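Local coordinates for ADP-ribosylglycohydrolase (Thermus thermophilus, PDB 2YZV), which is a member of the ADP-ribosylglycohydrolase family with an all-helical fold that in this model holds two magnesium ions, at residues G217-A228 with L248-Y259; F15-A26 with G53-L63. All coordinates share one frame; numbering follows the deposited sequence.

Contact 1: residues G217-A228 with L248-Y259. With MG (magnesium ion), chain B; MG (magnesium ion), chain C.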
ATOM      1  N   GLY A 217       5.060 -10.229  10.464  1.00 16.94           N
ATOM      2  CA  GLY A 217       4.467  -9.440   9.396  1.00 15.42           C
ATOM      3  C   GLY A 217       3.889 -10.425   8.395  1.00 14.36           C
ATOM      4  O   GLY A 217       4.651 -11.081   7.684  1.00 13.70           O
ATOM      5  N   PRO A 218       2.553 -10.550   8.309  1.00 14.74           N
ATOM      6  CA  PRO A 218       1.888 -11.480   7.388  1.00 15.40           C
ATOM      7  C   PRO A 218       1.886 -11.094   5.915  1.00 15.14           C
ATOM      8  O   PRO A 218       1.913  -9.912   5.570  1.00 15.41           O
ATOM      9  CB  PRO A 218       0.452 -11.553   7.926  1.00 15.67           C
ATOM     10  CG  PRO A 218       0.503 -10.874   9.284  1.00 17.85           C
ATOM     11  CD  PRO A 218       1.553  -9.825   9.108  1.00 14.58           C
ATOM     12  N   GLY A 219       1.831 -12.114   5.064  1.00 14.17           N
ATOM     13  CA  GLY A 219       1.773 -11.907   3.627  1.00 14.33           C
ATOM     14  C   GLY A 219       0.320 -12.012   3.182  1.00 13.04           C
ATOM     15  O   GLY A 219      -0.049 -11.553   2.106  1.00 15.60           O
ATOM     16  N   TYR A 220      -0.503 -12.617   4.035  1.00 11.47           N
ATOM     17  CA  TYR A 220      -1.933 -12.804   3.785  1.00 11.70           C
ATOM     18  C   TYR A 220      -2.595 -11.425   3.881  1.00 10.81           C
ATOM     19  O   TYR A 220      -2.429 -10.737   4.879  1.00 11.84           O
ATOM     20  CB  TYR A 220      -2.479 -13.766   4.850  1.00 11.44           C
ATOM     21  CG  TYR A 220      -3.945 -14.114   4.770  1.00 11.77           C
ATOM     22  CD1 TYR A 220      -4.510 -14.606   3.594  1.00 12.21           C
ATOM     23  CD2 TYR A 220      -4.756 -14.017   5.900  1.00 12.55           C
ATOM     24  CE1 TYR A 220      -5.846 -15.000   3.545  1.00 12.48           C
ATOM     25  CE2 TYR A 220      -6.090 -14.408   5.865  1.00 12.62           C
ATOM     26  CZ  TYR A 220      -6.628 -14.899   4.685  1.00 13.37           C
ATOM     27  OH  TYR A 220      -7.945 -15.287   4.651  1.00 14.86           O
ATOM     28  N   ALA A 221      -3.343 -11.031   2.850  1.00 10.75           N
ATOM     29  CA  ALA A 221      -3.976  -9.706   2.818  1.00 10.37           C
ATOM     30  C   ALA A 221      -4.653  -9.231   4.105  1.00 10.33           C
ATOM     31  O   ALA A 221      -4.359  -8.140   4.589  1.00  8.46           O
ATOM     32  CB  ALA A 221      -4.959  -9.614   1.644  1.00 12.22           C
ATOM     33  N   PRO A 222      -5.579 -10.024   4.667  1.00  9.51           N
ATOM     34  CA  PRO A 222      -6.225  -9.565   5.902  1.00  9.75           C
ATOM     35  C   PRO A 222      -5.211  -9.332   7.022  1.00 10.73           C
ATOM     36  O   PRO A 222      -5.329  -8.373   7.789  1.00 10.23           O
ATOM     37  CB  PRO A 222      -7.191 -10.700   6.230  1.00 10.97           C
ATOM     38  CG  PRO A 222      -7.546 -11.240   4.873  1.00 10.93           C
ATOM     39  CD  PRO A 222      -6.208 -11.262   4.172  1.00 10.66           C
ATOM     40  N   GLY A 223      -4.219 -10.215   7.110  1.00 10.21           N
ATOM     41  CA  GLY A 223      -3.203 -10.089   8.143  1.00 10.62           C
ATOM     42  C   GLY A 223      -2.297  -8.891   7.933  1.00  9.54           C
ATOM     43  O   GLY A 223      -1.859  -8.254   8.897  1.00 10.79           O
ATOM     44  N   THR A 224      -2.005  -8.579   6.675  1.00  8.62           N
ATOM     45  CA  THR A 224      -1.150  -7.438   6.367  1.00  7.94           C
ATOM     46  C   THR A 224      -1.886  -6.163   6.755  1.00  8.29           C
ATOM     47  O   THR A 224      -1.312  -5.256   7.361  1.00  7.47           O
ATOM     48  CB  THR A 224      -0.813  -7.390   4.871  1.00  8.58           C
ATOM     49  OG1 THR A 224      -0.186  -8.623   4.492  1.00  9.98           O
ATOM     50  CG2 THR A 224       0.126  -6.228   4.570  1.00  9.61           C
ATOM     51  N   LEU A 225      -3.164  -6.101   6.399  1.00  9.18           N
ATOM     52  CA  LEU A 225      -3.977  -4.944   6.735  1.00  8.87           C
ATOM     53  C   LEU A 225      -4.031  -4.787   8.253  1.00  9.26           C
ATOM     54  O   LEU A 225      -3.853  -3.687   8.779  1.00  8.35           O
ATOM     55  CB  LEU A 225      -5.395  -5.114   6.176  1.00  9.02           C
ATOM     56  CG  LEU A 225      -6.372  -3.971   6.461  1.00  9.88           C
ATOM     57  CD1 LEU A 225      -5.839  -2.666   5.886  1.00 11.09           C
ATOM     58  CD2 LEU A 225      -7.727  -4.311   5.850  1.00 10.88           C
ATOM     59  N   ALA A 226      -4.254  -5.893   8.957  1.00  8.86           N
ATOM     60  CA  ALA A 226      -4.337  -5.859  10.417  1.00  9.66           C
ATOM     61  C   ALA A 226      -3.039  -5.385  11.066  1.00  9.42           C
ATOM     62  O   ALA A 226      -3.066  -4.674  12.072  1.00 10.18           O
ATOM     63  CB  ALA A 226      -4.712  -7.241  10.948  1.00 10.04           C
ATOM     64  N   ALA A 227      -1.903  -5.781  10.496  1.00  7.92           N
ATOM     65  CA  ALA A 227      -0.608  -5.383  11.041  1.00  8.36           C
ATOM     66  C   ALA A 227      -0.388  -3.889  10.850  1.00  8.66           C
ATOM     67  O   ALA A 227       0.150  -3.208  11.729  1.00  7.81           O
ATOM     68  CB  ALA A 227       0.514  -6.172  10.362  1.00  8.09           C
ATOM     69  N   ALA A 228      -0.799  -3.376   9.695  1.00  7.94           N
ATOM     70  CA  ALA A 228      -0.645  -1.957   9.408  1.00  9.04           C
ATOM     71  C   ALA A 228      -1.556  -1.151  10.328  1.00  8.78           C
ATOM     72  O   ALA A 228      -1.159  -0.110  10.849  1.00  9.12           O
ATOM     73  CB  ALA A 228      -0.989  -1.676   7.945  1.00  9.63           C
ATOM     74  N   LEU A 248       8.165  -6.057  12.882  1.00 11.37           N
ATOM     75  CA  LEU A 248       7.384  -7.279  13.033  1.00 12.03           C
ATOM     76  C   LEU A 248       8.094  -8.328  12.187  1.00 12.68           C
ATOM     77  O   LEU A 248       7.852  -9.524  12.322  1.00 12.48           O
ATOM     78  CB  LEU A 248       5.970  -7.098  12.492  1.00 12.60           C
ATOM     79  CG  LEU A 248       5.018  -6.195  13.267  1.00 12.21           C
ATOM     80  CD1 LEU A 248       3.730  -6.059  12.476  1.00 10.84           C
ATOM     81  CD2 LEU A 248       4.743  -6.775  14.648  1.00 12.94           C
ATOM     82  N   GLY A 249       8.973  -7.861  11.305  1.00 12.65           N
ATOM     83  CA  GLY A 249       9.695  -8.768  10.433  1.00 13.17           C
ATOM     84  C   GLY A 249       8.765  -9.397   9.411  1.00 13.65           C
ATOM     85  O   GLY A 249       7.736  -8.819   9.055  1.00 13.44           O
ATOM     86  N   GLY A 250       9.118 -10.589   8.939  1.00 13.83           N
ATOM     87  CA  GLY A 250       8.289 -11.257   7.951  1.00 14.50           C
ATOM     88  C   GLY A 250       8.204 -10.450   6.667  1.00 12.54           C
ATOM     89  O   GLY A 250       9.225 -10.001   6.143  1.00 14.18           O
ATOM     90  N   ASP A 251       6.990 -10.252   6.163  1.00 12.59           N
ATOM     91  CA  ASP A 251       6.787  -9.492   4.931  1.00 13.83           C
ATOM     92  C   ASP A 251       6.766  -8.015   5.308  1.00 12.23           C
ATOM     93  O   ASP A 251       5.803  -7.295   5.039  1.00 11.76           O
ATOM     94  CB  ASP A 251       5.464  -9.910   4.281  1.00 16.12           C
ATOM     95  CG  ASP A 251       5.414  -9.579   2.802  1.00 21.78           C
ATOM     96  OD1 ASP A 251       6.482  -9.595   2.150  1.00 25.38           O
ATOM     97  OD2 ASP A 251       4.308  -9.325   2.284  1.00 24.96           O
ATOM     98  N   ALA A 252       7.856  -7.577   5.922  1.00 10.96           N
ATOM     99  CA  ALA A 252       8.000  -6.210   6.409  1.00 10.34           C
ATOM    100  C   ALA A 252       7.948  -5.109   5.362  1.00 10.55           C
ATOM    101  O   ALA A 252       7.511  -3.998   5.659  1.00 11.90           O
ATOM    102  CB  ALA A 252       9.287  -6.093   7.214  1.00 11.49           C
ATOM    103  N   ASP A 253       8.408  -5.394   4.150  1.00  9.67           N
ATOM    104  CA  ASP A 253       8.375  -4.381   3.104  1.00 10.32           C
ATOM    105  C   ASP A 253       6.931  -4.011   2.781  1.00 10.49           C
ATOM    106  O   ASP A 253       6.603  -2.839   2.608  1.00 11.06           O
ATOM    107  CB  ASP A 253       9.078  -4.873   1.831  1.00 12.02           C
ATOM    108  CG  ASP A 253       8.489  -6.164   1.284  1.00 15.72           C
ATOM    109  OD1 ASP A 253       8.435  -6.309   0.045  1.00 16.93           O
ATOM    110  OD2 ASP A 253       8.098  -7.042   2.077  1.00 15.51           O
ATOM    111  N   THR A 254       6.065  -5.014   2.724  1.00 10.58           N
ATOM    112  CA  THR A 254       4.669  -4.778   2.392  1.00 11.11           C
ATOM    113  C   THR A 254       3.851  -4.248   3.566  1.00  9.94           C
ATOM    114  O   THR A 254       2.973  -3.407   3.379  1.00 10.71           O
ATOM    115  CB  THR A 254       4.038  -6.047   1.826  1.00 11.37           C
ATOM    116  OG1 THR A 254       4.842  -6.512   0.733  1.00 15.53           O
ATOM    117  CG2 THR A 254       2.627  -5.761   1.321  1.00 13.61           C
ATOM    118  N   VAL A 255       4.125  -4.733   4.773  1.00  9.54           N
ATOM    119  CA  VAL A 255       3.407  -4.219   5.936  1.00  8.80           C
ATOM    120  C   VAL A 255       3.840  -2.760   6.069  1.00  8.89           C
ATOM    121  O   VAL A 255       3.027  -1.878   6.341  1.00  8.58           O
ATOM    122  CB  VAL A 255       3.765  -4.996   7.225  1.00  8.02           C
ATOM    123  CG1 VAL A 255       3.208  -4.273   8.447  1.00 11.87           C
ATOM    124  CG2 VAL A 255       3.188  -6.398   7.150  1.00 10.14           C
ATOM    125  N   GLY A 256       5.129  -2.509   5.861  1.00  7.94           N
ATOM    126  CA  GLY A 256       5.628  -1.148   5.930  1.00  8.08           C
ATOM    127  C   GLY A 256       4.997  -0.263   4.865  1.00  7.99           C
ATOM    128  O   GLY A 256       4.662   0.894   5.129  1.00  8.98           O
ATOM    129  N   ALA A 257       4.824  -0.798   3.660  1.00  8.89           N
ATOM    130  CA  ALA A 257       4.230  -0.023   2.570  1.00  7.85           C
ATOM    131  C   ALA A 257       2.763   0.301   2.824  1.00  8.07           C
ATOM    132  O   ALA A 257       2.302   1.394   2.495  1.00  7.67           O
ATOM    133  CB  ALA A 257       4.374  -0.772   1.255  1.00 10.24           C
ATOM    134  N   VAL A 258       2.022  -0.642   3.398  1.00  9.19           N
ATOM    135  CA  VAL A 258       0.607  -0.400   3.677  1.00  7.96           C
ATOM    136  C   VAL A 258       0.492   0.626   4.802  1.00  8.34           C
ATOM    137  O   VAL A 258      -0.298   1.565   4.708  1.00  7.55           O
ATOM    138  CB  VAL A 258      -0.118  -1.712   4.044  1.00  9.04           C
ATOM    139  CG1 VAL A 258      -1.567  -1.435   4.452  1.00  9.17           C
ATOM    140  CG2 VAL A 258      -0.098  -2.647   2.834  1.00 11.05           C
ATOM    141  N   TYR A 259       1.286   0.452   5.856  1.00  8.49           N
ATOM    142  CA  TYR A 259       1.276   1.406   6.960  1.00  8.61           C
ATOM    143  C   TYR A 259       1.654   2.785   6.425  1.00  9.44           C
ATOM    144  O   TYR A 259       1.051   3.796   6.785  1.00  8.96           O
ATOM    145  CB  TYR A 259       2.288   1.007   8.040  1.00 10.48           C
ATOM    146  CG  TYR A 259       2.533   2.110   9.050  1.00  8.23           C
ATOM    147  CD1 TYR A 259       1.705   2.265  10.160  1.00  9.97           C
ATOM    148  CD2 TYR A 259       3.543   3.050   8.844  1.00  9.11           C
ATOM    149  CE1 TYR A 259       1.871   3.332  11.034  1.00 10.34           C
ATOM    150  CE2 TYR A 259       3.717   4.123   9.708  1.00  9.60           C
ATOM    151  CZ  TYR A 259       2.876   4.261  10.801  1.00 10.10           C
ATOM    152  OH  TYR A 259       3.012   5.348  11.636  1.00 12.30           O
TER
HETATM  153 MG    MG B 501       6.535  -8.112   0.410  1.00 18.38          MG
HETATM  154 MG    MG C 502       8.253  -6.102  -1.916  1.00 30.04          MG

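Contact 2: residues F15-A26 with G53-L63. With MG (magnesium ion), chain C.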
ATOM      1  N   PHE A  15       1.732   8.655  -0.916  1.00  9.56           N
ATOM      2  CA  PHE A  15       2.537   8.058  -1.980  1.00  9.35           C
ATOM      3  C   PHE A  15       3.979   7.830  -1.533  1.00 10.77           C
ATOM      4  O   PHE A  15       4.511   6.720  -1.658  1.00  9.74           O
ATOM      5  CB  PHE A  15       2.493   8.956  -3.227  1.00 10.94           C
ATOM      6  CG  PHE A  15       2.839   8.248  -4.511  1.00 15.15           C
ATOM      7  CD1 PHE A  15       2.066   8.444  -5.652  1.00 18.10           C
ATOM      8  CD2 PHE A  15       3.934   7.391  -4.586  1.00 19.62           C
ATOM      9  CE1 PHE A  15       2.376   7.800  -6.850  1.00 20.24           C
ATOM     10  CE2 PHE A  15       4.254   6.740  -5.781  1.00 20.31           C
ATOM     11  CZ  PHE A  15       3.471   6.946  -6.917  1.00 18.55           C
ATOM     12  N   LEU A  16       4.617   8.869  -1.010  1.00  9.90           N
ATOM     13  CA  LEU A  16       5.993   8.734  -0.543  1.00  9.21           C
ATOM     14  C   LEU A  16       6.078   7.791   0.655  1.00  8.75           C
ATOM     15  O   LEU A  16       7.044   7.042   0.795  1.00  9.25           O
ATOM     16  CB  LEU A  16       6.574  10.104  -0.173  1.00 11.12           C
ATOM     17  CG  LEU A  16       7.141  10.985  -1.295  1.00 16.33           C
ATOM     18  CD1 LEU A  16       8.409  10.355  -1.828  1.00 17.88           C
ATOM     19  CD2 LEU A  16       6.123  11.167  -2.410  1.00 15.10           C
ATOM     20  N   GLY A  17       5.060   7.819   1.511  1.00  8.54           N
ATOM     21  CA  GLY A  17       5.050   6.945   2.673  1.00  9.08           C
ATOM     22  C   GLY A  17       5.071   5.483   2.260  1.00  8.91           C
ATOM     23  O   GLY A  17       5.672   4.642   2.934  1.00  8.40           O
ATOM     24  N   LEU A  18       4.402   5.181   1.154  1.00  8.71           N
ATOM     25  CA  LEU A  18       4.358   3.817   0.630  1.00  8.11           C
ATOM     26  C   LEU A  18       5.786   3.348   0.344  1.00  7.43           C
ATOM     27  O   LEU A  18       6.203   2.283   0.804  1.00  7.76           O
ATOM     28  CB  LEU A  18       3.526   3.791  -0.658  1.00  8.29           C
ATOM     29  CG  LEU A  18       3.199   2.473  -1.364  1.00  8.17           C
ATOM     30  CD1 LEU A  18       2.165   2.749  -2.441  1.00  8.16           C
ATOM     31  CD2 LEU A  18       4.446   1.844  -1.975  1.00  7.94           C
ATOM     32  N   ALA A  19       6.533   4.154  -0.407  1.00  8.04           N
ATOM     33  CA  ALA A  19       7.908   3.823  -0.771  1.00  8.43           C
ATOM     34  C   ALA A  19       8.852   3.802   0.427  1.00  7.82           C
ATOM     35  O   ALA A  19       9.756   2.969   0.501  1.00  8.77           O
ATOM     36  CB  ALA A  19       8.417   4.805  -1.823  1.00  8.68           C
ATOM     37  N   VAL A  20       8.658   4.732   1.353  1.00  8.74           N
ATOM     38  CA  VAL A  20       9.482   4.784   2.552  1.00  8.53           C
ATOM     39  C   VAL A  20       9.300   3.487   3.340  1.00  7.67           C
ATOM     40  O   VAL A  20      10.271   2.883   3.791  1.00  8.03           O
ATOM     41  CB  VAL A  20       9.099   6.000   3.430  1.00  8.97           C
ATOM     42  CG1 VAL A  20       9.693   5.862   4.821  1.00  9.96           C
ATOM     43  CG2 VAL A  20       9.602   7.286   2.775  1.00 11.37           C
ATOM     44  N   GLY A  21       8.049   3.057   3.490  1.00  8.96           N
ATOM     45  CA  GLY A  21       7.769   1.829   4.217  1.00  8.16           C
ATOM     46  C   GLY A  21       8.329   0.596   3.533  1.00  9.87           C
ATOM     47  O   GLY A  21       8.820  -0.314   4.189  1.00 10.24           O
ATOM     48  N   ASP A  22       8.239   0.567   2.206  1.00  9.06           N
ATOM     49  CA  ASP A  22       8.748  -0.548   1.416  1.00  9.50           C
ATOM     50  C   ASP A  22      10.267  -0.629   1.606  1.00  7.88           C
ATOM     51  O   ASP A  22      10.808  -1.694   1.916  1.00  9.70           O
ATOM     52  CB  ASP A  22       8.377  -0.316  -0.061  1.00  9.30           C
ATOM     53  CG  ASP A  22       8.814  -1.452  -0.984  1.00 11.79           C
ATOM     54  OD1 ASP A  22       9.278  -2.498  -0.496  1.00 15.93           O
ATOM     55  OD2 ASP A  22       8.681  -1.286  -2.216  1.00 11.74           O
ATOM     56  N   ALA A  23      10.948   0.504   1.449  1.00  9.97           N
ATOM     57  CA  ALA A  23      12.401   0.549   1.593  1.00  8.37           C
ATOM     58  C   ALA A  23      12.869   0.128   2.987  1.00  8.81           C
ATOM     59  O   ALA A  23      13.802  -0.666   3.122  1.00 10.44           O
ATOM     60  CB  ALA A  23      12.914   1.952   1.275  1.00 10.03           C
ATOM     61  N   LEU A  24      12.235   0.666   4.024  1.00  9.26           N
ATOM     62  CA  LEU A  24      12.615   0.315   5.390  1.00 10.60           C
ATOM     63  C   LEU A  24      12.344  -1.147   5.716  1.00 10.96           C
ATOM     64  O   LEU A  24      13.208  -1.844   6.251  1.00 12.05           O
ATOM     65  CB  LEU A  24      11.870   1.199   6.391  1.00 12.03           C
ATOM     66  CG  LEU A  24      12.413   2.615   6.566  1.00 14.21           C
ATOM     67  CD1 LEU A  24      11.409   3.458   7.338  1.00 14.35           C
ATOM     68  CD2 LEU A  24      13.752   2.564   7.303  1.00 14.80           C
ATOM     69  N   GLY A  25      11.140  -1.610   5.388  1.00  9.66           N
ATOM     70  CA  GLY A  25      10.763  -2.987   5.663  1.00  8.74           C
ATOM     71  C   GLY A  25      11.585  -4.007   4.895  1.00  9.42           C
ATOM     72  O   GLY A  25      11.843  -5.102   5.395  1.00 10.22           O
ATOM     73  N   ALA A  26      11.996  -3.646   3.684  1.00  9.50           N
ATOM     74  CA  ALA A  26      12.791  -4.540   2.852  1.00  9.45           C
ATOM     75  C   ALA A  26      14.082  -4.948   3.558  1.00 10.48           C
ATOM     76  O   ALA A  26      14.625  -6.024   3.302  1.00 10.78           O
ATOM     77  CB  ALA A  26      13.115  -3.866   1.520  1.00 11.40           C
ATOM     78  N   GLY A  53      17.474   3.327   1.042  1.00 12.34           N
ATOM     79  CA  GLY A  53      16.425   4.051   0.350  1.00 11.29           C
ATOM     80  C   GLY A  53      15.851   3.386  -0.887  1.00 11.48           C
ATOM     81  O   GLY A  53      14.943   3.931  -1.508  1.00 12.22           O
ATOM     82  N   PHE A  54      16.376   2.225  -1.268  1.00 11.99           N
ATOM     83  CA  PHE A  54      15.844   1.532  -2.434  1.00 11.66           C
ATOM     84  C   PHE A  54      14.681   0.650  -2.005  1.00 13.38           C
ATOM     85  O   PHE A  54      14.683   0.084  -0.915  1.00 13.57           O
ATOM     86  CB  PHE A  54      16.930   0.695  -3.121  1.00 12.37           C
ATOM     87  CG  PHE A  54      17.670   1.437  -4.198  1.00 12.25           C
ATOM     88  CD1 PHE A  54      18.358   2.613  -3.911  1.00 13.84           C
ATOM     89  CD2 PHE A  54      17.667   0.965  -5.508  1.00 15.17           C
ATOM     90  CE1 PHE A  54      19.036   3.310  -4.914  1.00 16.95           C
ATOM     91  CE2 PHE A  54      18.340   1.655  -6.515  1.00 15.00           C
ATOM     92  CZ  PHE A  54      19.025   2.827  -6.217  1.00 15.45           C
ATOM     93  N   TRP A  55      13.678   0.550  -2.868  1.00 14.18           N
ATOM     94  CA  TRP A  55      12.493  -0.233  -2.567  1.00 13.73           C
ATOM     95  C   TRP A  55      12.347  -1.484  -3.434  1.00 14.40           C
ATOM     96  O   TRP A  55      13.230  -1.804  -4.234  1.00 16.71           O
ATOM     97  CB  TRP A  55      11.255   0.666  -2.679  1.00 12.91           C
ATOM     98  CG  TRP A  55      11.469   1.854  -3.565  1.00 12.33           C
ATOM     99  CD1 TRP A  55      11.803   3.126  -3.179  1.00 13.72           C
ATOM    100  CD2 TRP A  55      11.400   1.876  -4.994  1.00 12.00           C
ATOM    101  NE1 TRP A  55      11.941   3.935  -4.283  1.00 13.31           N
ATOM    102  CE2 TRP A  55      11.699   3.193  -5.409  1.00 13.39           C
ATOM    103  CE3 TRP A  55      11.112   0.908  -5.966  1.00 12.16           C
ATOM    104  CZ2 TRP A  55      11.721   3.568  -6.760  1.00 12.93           C
ATOM    105  CZ3 TRP A  55      11.134   1.279  -7.309  1.00 12.84           C
ATOM    106  CH2 TRP A  55      11.437   2.601  -7.690  1.00 13.21           C
ATOM    107  N   THR A  56      11.224  -2.180  -3.283  1.00 13.97           N
ATOM    108  CA  THR A  56      10.991  -3.429  -4.009  1.00 15.15           C
ATOM    109  C   THR A  56       9.863  -3.396  -5.038  1.00 15.75           C
ATOM    110  O   THR A  56       9.531  -2.345  -5.584  1.00 13.32           O
ATOM    111  CB  THR A  56      10.692  -4.558  -3.015  1.00 14.87           C
ATOM    112  OG1 THR A  56       9.385  -4.368  -2.458  1.00 15.29           O
ATOM    113  CG2 THR A  56      11.713  -4.544  -1.882  1.00 18.83           C
ATOM    114  N   ASP A  57       9.276  -4.564  -5.297  1.00 17.59           N
ATOM    115  CA  ASP A  57       8.187  -4.668  -6.261  1.00 19.36           C
ATOM    116  C   ASP A  57       6.932  -3.933  -5.804  1.00 18.23           C
ATOM    117  O   ASP A  57       6.079  -3.590  -6.623  1.00 17.21           O
ATOM    118  CB  ASP A  57       7.862  -6.142  -6.550  1.00 24.77           C
ATOM    119  CG  ASP A  57       7.455  -6.914  -5.311  1.00 29.16           C
ATOM    120  OD1 ASP A  57       6.389  -6.612  -4.734  1.00 33.41           O
ATOM    121  OD2 ASP A  57       8.202  -7.832  -4.914  1.00 34.91           O
ATOM    122  N   ASP A  58       6.820  -3.687  -4.502  1.00 17.49           N
ATOM    123  CA  ASP A  58       5.665  -2.974  -3.964  1.00 17.86           C
ATOM    124  C   ASP A  58       5.603  -1.600  -4.616  1.00 16.81           C
ATOM    125  O   ASP A  58       4.605  -1.230  -5.244  1.00 16.97           O
ATOM    126  CB  ASP A  58       5.798  -2.783  -2.448  1.00 18.70           C
ATOM    127  CG  ASP A  58       5.853  -4.091  -1.692  1.00 21.27           C
ATOM    128  OD1 ASP A  58       6.717  -4.932  -2.009  1.00 22.70           O
ATOM    129  OD2 ASP A  58       5.035  -4.273  -0.767  1.00 20.05           O
ATOM    130  N   THR A  59       6.681  -0.845  -4.456  1.00 15.28           N
ATOM    131  CA  THR A  59       6.758   0.492  -5.011  1.00 13.68           C
ATOM    132  C   THR A  59       6.811   0.468  -6.540  1.00 13.17           C
ATOM    133  O   THR A  59       6.239   1.342  -7.195  1.00 13.38           O
ATOM    134  CB  THR A  59       7.984   1.246  -4.444  1.00 11.62           C
ATOM    135  OG1 THR A  59       7.902   1.277  -3.012  1.00 13.82           O
ATOM    136  CG2 THR A  59       8.029   2.671  -4.962  1.00 12.11           C
ATOM    137  N   SER A  60       7.476  -0.531  -7.113  1.00 12.58           N
ATOM    138  CA  SER A  60       7.559  -0.622  -8.570  1.00 13.29           C
ATOM    139  C   SER A  60       6.164  -0.680  -9.185  1.00 14.16           C
ATOM    140  O   SER A  60       5.864   0.038 -10.143  1.00 12.69           O
ATOM    141  CB  SER A  60       8.353  -1.860  -8.985  1.00 15.41           C
ATOM    142  OG  SER A  60       9.691  -1.775  -8.531  1.00 17.68           O
ATOM    143  N   GLN A  61       5.309  -1.529  -8.626  1.00 14.11           N
ATOM    144  CA  GLN A  61       3.950  -1.656  -9.133  1.00 14.93           C
ATOM    145  C   GLN A  61       3.143  -0.387  -8.887  1.00 14.47           C
ATOM    146  O   GLN A  61       2.325   0.004  -9.721  1.00 13.80           O
ATOM    147  CB  GLN A  61       3.257  -2.860  -8.494  1.00 16.67           C
ATOM    148  CG  GLN A  61       3.685  -4.183  -9.100  1.00 20.46           C
ATOM    149  CD  GLN A  61       3.042  -5.367  -8.414  1.00 21.80           C
ATOM    150  OE1 GLN A  61       1.847  -5.354  -8.126  1.00 23.62           O
ATOM    151  NE2 GLN A  61       3.831  -6.402  -8.155  1.00 25.93           N
ATOM    152  N   ALA A  62       3.370   0.254  -7.744  1.00 13.27           N
ATOM    153  CA  ALA A  62       2.668   1.488  -7.421  1.00 13.18           C
ATOM    154  C   ALA A  62       3.015   2.544  -8.467  1.00 13.17           C
ATOM    155  O   ALA A  62       2.151   3.310  -8.896  1.00 12.45           O
ATOM    156  CB  ALA A  62       3.061   1.976  -6.024  1.00 14.42           C
ATOM    157  N   LEU A  63       4.280   2.575  -8.879  1.00 12.47           N
ATOM    158  CA  LEU A  63       4.727   3.539  -9.881  1.00 13.87           C
ATOM    159  C   LEU A  63       4.098   3.240 -11.236  1.00 14.37           C
ATOM    160  O   LEU A  63       3.704   4.156 -11.960  1.00 14.81           O
ATOM    161  CB  LEU A  63       6.256   3.528  -9.998  1.00 14.93           C
ATOM    162  CG  LEU A  63       7.009   4.092  -8.788  1.00 16.59           C
ATOM    163  CD1 LEU A  63       8.503   3.904  -8.970  1.00 16.48           C
ATOM    164  CD2 LEU A  63       6.681   5.570  -8.629  1.00 19.50           C
TER
HETATM  165 MG    MG C 502       8.253  -6.102  -1.916  1.00 30.04          MG
HETATM  166  O   HOH W   1      15.949  -0.769   1.400  1.00 13.59           O

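Contact 1: residues G217-A228 with L248-Y259
The methyl CG2 of T224 drops into a shallow hollow on helix 252-259, floored by T254, V255 and V258, and lies 4.0 Å from CG2 of V255 and equally near CG2 of V258. It reaches that hollow because CG2 stands opposite the backbone N (chi1 -57° for OG1), which leaves OG1 on the other branch to bond back to the carbonyl O of P218 and to N128. One turn on, A227 sets its small CB between CG1 of V255, 3.8 Å away, and CD1 of L248. A228 sits closer still, its CB 3.5 Å from CG1 of V258, and its carbonyl O lies in plane at the edge of the Y259 ring. With bumps this small the axes of helices 221-228 and 252-259 lie 8.6 Å apart at their closest, crossing at -57°.

Where the two loops lead into these helices, glycine meets glycine: CA of G217 passes 4.5 Å from CA of G250. The N-H of D251 gives a nearly straight bond to the carbonyl O of G217 (2.9 Å, 171° at the hydrogen), while N of G217 makes a weak one to O of L248.

D251 uses OD1 on one magnesium ion, which D253 and T254 also bind, and its OD2 bonds to N128. T254 joins the two regions: its CG2 faces CG2 of T224 at 4.1 Å, while its OG1 binds the magnesium ion (2.4 Å) and bonds to OD2 of D58. The apolar interface thus backs directly onto the metal site, and the loop bond at D251 N probably helps set that ligand in place.

Contact 2: residues F15-A26 with G53-L63
D22 points its carboxylate from helix 15-26 into the start of helix 57-63, the two running nearly antiparallel (157°) within the all-helical ADP-ribosylglycohydrolase fold. With CG anti to the backbone N (chi1 -178°), the group extends toward helix 57-63 and crosses T56 and T59 obliquely. Its OD2 is gripped three times. OG1 of T59 comes in on the anti lone pair at 2.8 Å; N of T59 also arrives on the anti side, tilted out of the carboxylate plane; N of T56 comes from above that plane, 45° out of it. The other oxygen, OD1, lies 2.7 Å from OG1 of T56, a magnesium ligand alongside OD1 of D58 and D253; OD2 of D58 bonds to OG1 of T254. Held by two N-H groups and a hydroxyl, D22 is a second-shell residue that probably helps keep T56 at the metal.

Beside this polar patch, CG2 of T59 stands 3.5 Å above one face of the W55 ring, over its centre, and also meets CB of A19; NE1 of W55 bonds to O of H281. Farther along, L18 slides past T59 in the opposite direction, bringing CD1 to 3.8 Å from CB of A62. L63 sets CD2 at the edge of the F15 ring. At the far end CB of A23 packs 3.4 Å from the carbonyl O of F54, and one water donates to that oxygen and to O of A23, 2.8 Å from each.

Both contacts are buried and lie in series along the chain, yet they share one of the two magnesium ions. The ion bound by T56 and D58 of contact 2 is completed by D253 of contact 1, and OG1 of T254 probably hydrogen-bonds to OD2 of D58. Away from the metals, CB of A252 packs against the carbonyl O of G25. Their chemistry differs: 217-228 with 248-259 is mostly methyl against methyl, and the hydrogen bonds between its two segments are all backbone, in the entering loops, whereas 15-26 with 53-63 is centred on a buried carboxylate gripped by N-H and hydroxyl groups. In both, the metal ligands sit at the start of a helix.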